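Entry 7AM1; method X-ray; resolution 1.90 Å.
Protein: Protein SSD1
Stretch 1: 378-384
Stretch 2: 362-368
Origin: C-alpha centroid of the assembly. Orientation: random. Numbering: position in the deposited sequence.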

# COMPACT_ATOMS: atom_id res chain seq x y z
N PHE A 378 -16.02 -15.76 -6.38
CA PHE A 378 -15.13 -16.81 -6.87
C PHE A 378 -15.54 -18.13 -6.24
O PHE A 378 -15.84 -18.18 -5.05
CB PHE A 378 -13.68 -16.48 -6.52
CG PHE A 378 -12.69 -17.48 -7.05
CD1 PHE A 378 -12.32 -17.45 -8.38
CD2 PHE A 378 -12.09 -18.40 -6.21
CE1 PHE A 378 -11.40 -18.35 -8.87
CE2 PHE A 378 -11.16 -19.29 -6.69
CZ PHE A 378 -10.81 -19.26 -8.02
N ALA A 379 -15.56 -19.18 -7.05
CA ALA A 379 -15.95 -20.51 -6.60
C ALA A 379 -15.04 -21.54 -7.25
O ALA A 379 -14.46 -21.30 -8.32
CB ALA A 379 -17.42 -20.80 -6.91
N LEU A 380 -14.93 -22.70 -6.61
CA LEU A 380 -14.03 -23.74 -7.07
C LEU A 380 -14.69 -25.11 -7.00
O LEU A 380 -15.61 -25.33 -6.20
CB LEU A 380 -12.77 -23.82 -6.20
CG LEU A 380 -11.70 -22.73 -6.27
CD1 LEU A 380 -10.74 -22.91 -5.10
CD2 LEU A 380 -10.97 -22.79 -7.60
N HIS A 381 -14.21 -26.02 -7.83
CA HIS A 381 -14.48 -27.44 -7.63
C HIS A 381 -13.21 -28.21 -7.96
O HIS A 381 -12.36 -27.74 -8.72
CB HIS A 381 -15.66 -27.96 -8.47
CG HIS A 381 -15.36 -28.18 -9.92
ND1 HIS A 381 -15.71 -27.27 -10.90
CD2 HIS A 381 -14.81 -29.23 -10.56
CE1 HIS A 381 -15.37 -27.75 -12.08
NE2 HIS A 381 -14.81 -28.93 -11.91
N VAL A 382 -13.08 -29.38 -7.34
CA VAL A 382 -12.05 -30.34 -7.69
C VAL A 382 -12.77 -31.66 -7.94
O VAL A 382 -13.66 -32.04 -7.17
CB VAL A 382 -10.98 -30.49 -6.59
CG1 VAL A 382 -10.11 -31.70 -6.86
CG2 VAL A 382 -10.13 -29.24 -6.51
N ARG A 383 -12.42 -32.33 -9.02
CA ARG A 383 -13.14 -33.53 -9.41
C ARG A 383 -12.12 -34.53 -9.94
O ARG A 383 -11.17 -34.15 -10.62
CB ARG A 383 -14.21 -33.19 -10.45
CG ARG A 383 -15.04 -34.35 -10.98
CD ARG A 383 -16.14 -33.81 -11.90
NE ARG A 383 -16.94 -34.85 -12.53
CZ ARG A 383 -16.65 -35.43 -13.69
NH1 ARG A 383 -15.57 -35.07 -14.37
NH2 ARG A 383 -17.45 -36.37 -14.17
N ASN A 384 -12.31 -35.79 -9.57
CA ASN A 384 -11.52 -36.88 -10.13
C ASN A 384 -12.20 -37.33 -11.42
O ASN A 384 -13.35 -37.76 -11.40
CB ASN A 384 -11.41 -38.02 -9.12
CG ASN A 384 -10.60 -39.18 -9.63
OD1 ASN A 384 -10.14 -39.18 -10.77
ND2 ASN A 384 -10.42 -40.19 -8.78
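Stretch 2 (362-368) NEYNIFA

Residues 362-368 run alongside the strand 378-384 in the opposite sense, the end-to-end directions of the touching parts lying 154° apart. Stretch 1 is extended throughout. Stretch 2 begins as a loop, with Asn 362 and Glu 363 in a compact conformation (phi/psi -81/-22° and -105/-31°), opens out from Tyr 364 onward, and is a strand at Phe 367 and Ala 368. Together the two stretches bury 536 Å², both sides summed.

The register is set by the backbone of Leu 380 and Phe 367, an antiparallel hydrogen-bonded pair with CA atoms 5.6 Å apart. Each residue gives its amide to the other's carbonyl: Phe 367 N donates to Leu 380 O at 2.9 Å, and Leu 380 N to Phe 367 O at 3.0 Å, with N-H...O angles of 152° and 162°. Both amides and both carbonyls of the pair are therefore satisfied across the interface. The same carbonyls also receive CA-H...O contacts, Leu 380 O from Ile 366 CA at 3.2 Å and Phe 367 O from Ala 379 CA at 3.3 Å, so that each oxygen is approached by neighbouring backbone groups of the facing chain.

Next to this pair, Ala 379 and Ala 368 form the non-hydrogen-bonded bridge, and their CA atoms come within 4.0 Å. Their side chains share one face of the sheet, with Ala 379 CB 4.2 Å from Ala 368 CB; Ala 379 CB also packs on Ile 366 CG2 at 3.6 Å. The side chains of Leu 380 and Phe 367 occupy the other face. There Phe 367, in the p rotamer (chi1 52°), has its ring end nearer stretch 1 than its CA-to-CB direction alone would suggest, and Leu 380 CB lies over the ring face, 4.2 Å from the centroid of the Phe 367 ring, in a CH-pi contact.

Beyond Ile 366 direct backbone pairing gives way to a water bridge. Water 1 accepts from Asn 365 N at 3.0 Å and donates to Val 382 O at 2.8 Å, satisfying an amide and a carbonyl where the main chains no longer bond to one another directly.

Here side chains take over much of the contact. The Tyr 364 ring presents its edge to the face of His 381, the ring centroids 4.8 Å apart and the planes at 68°; the closest atoms are Tyr 364 CD1 and His 381 NE2, at 3.5 Å. This approach is not a polar one, and both imidazole nitrogens of His 381 are hydrogen-bonded elsewhere in the structure. His 381 CB also rests on Ile 366 CG1 at 3.7 Å.

Arg 383 closes the contact. Its side chain is extended through chi3, all three torsions t, and Arg 383 CD passes 3.6 Å from Tyr 364 CE1. At its tip, Arg 383 NH2 donates to Glu 363 OE1 at 3.2 Å, with an angle of 156°, in a salt bridge; the carboxylate oxygen lies near the guanidinium plane, at its edge.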

# COMPACT_ATOMS: atom_id res chain seq x y z
N ASN A 362 -24.62 -33.77 -8.50
CA ASN A 362 -24.09 -35.12 -8.45
C ASN A 362 -22.71 -35.23 -9.09
O ASN A 362 -21.94 -36.13 -8.74
CB ASN A 362 -25.02 -36.11 -9.17
CG ASN A 362 -26.37 -36.23 -8.51
OD1 ASN A 362 -26.49 -36.10 -7.29
ND2 ASN A 362 -27.40 -36.48 -9.31
N GLU A 363 -22.36 -34.30 -9.98
CA GLU A 363 -21.11 -34.35 -10.71
C GLU A 363 -20.08 -33.36 -10.21
O GLU A 363 -18.88 -33.63 -10.32
CB GLU A 363 -21.35 -34.09 -12.20
CG GLU A 363 -22.27 -35.08 -12.89
CD GLU A 363 -21.68 -36.47 -13.02
OE1 GLU A 363 -20.43 -36.60 -13.07
OE2 GLU A 363 -22.46 -37.44 -13.09
N TYR A 364 -20.51 -32.21 -9.70
CA TYR A 364 -19.60 -31.15 -9.27
C TYR A 364 -20.00 -30.70 -7.88
O TYR A 364 -21.18 -30.45 -7.61
CB TYR A 364 -19.63 -29.96 -10.25
CG TYR A 364 -19.27 -30.35 -11.66
CD1 TYR A 364 -17.95 -30.44 -12.05
CD2 TYR A 364 -20.25 -30.64 -12.60
CE1 TYR A 364 -17.60 -30.80 -13.34
CE2 TYR A 364 -19.92 -31.01 -13.89
CZ TYR A 364 -18.59 -31.08 -14.25
OH TYR A 364 -18.25 -31.45 -15.53
N ASN A 365 -19.01 -30.62 -6.99
CA ASN A 365 -19.18 -30.09 -5.64
C ASN A 365 -18.48 -28.73 -5.61
O ASN A 365 -17.32 -28.62 -5.21
CB ASN A 365 -18.63 -31.04 -4.59
CG ASN A 365 -18.94 -30.58 -3.17
OD1 ASN A 365 -19.37 -29.44 -2.95
ND2 ASN A 365 -18.73 -31.46 -2.21
N ILE A 366 -19.17 -27.71 -6.08
CA ILE A 366 -18.62 -26.37 -6.17
C ILE A 366 -18.83 -25.67 -4.84
O ILE A 366 -19.95 -25.63 -4.31
CB ILE A 366 -19.27 -25.58 -7.31
CG1 ILE A 366 -18.86 -26.17 -8.66
CG2 ILE A 366 -18.85 -24.11 -7.27
CD1 ILE A 366 -19.73 -25.73 -9.81
N PHE A 367 -17.76 -25.12 -4.28
CA PHE A 367 -17.89 -24.29 -3.09
C PHE A 367 -17.53 -22.86 -3.45
O PHE A 367 -16.47 -22.60 -4.04
CB PHE A 367 -17.04 -24.82 -1.92
CG PHE A 367 -15.60 -25.06 -2.24
CD1 PHE A 367 -15.19 -26.23 -2.85
CD2 PHE A 367 -14.63 -24.12 -1.90
CE1 PHE A 367 -13.86 -26.46 -3.14
CE2 PHE A 367 -13.29 -24.35 -2.19
CZ PHE A 367 -12.91 -25.52 -2.81
N ALA A 368 -18.42 -21.94 -3.12
CA ALA A 368 -18.17 -20.53 -3.30
C ALA A 368 -17.33 -20.03 -2.13
O ALA A 368 -17.51 -20.47 -0.99
CB ALA A 368 -19.48 -19.75 -3.38
O HOH W 1 -16.35 -31.67 -7.75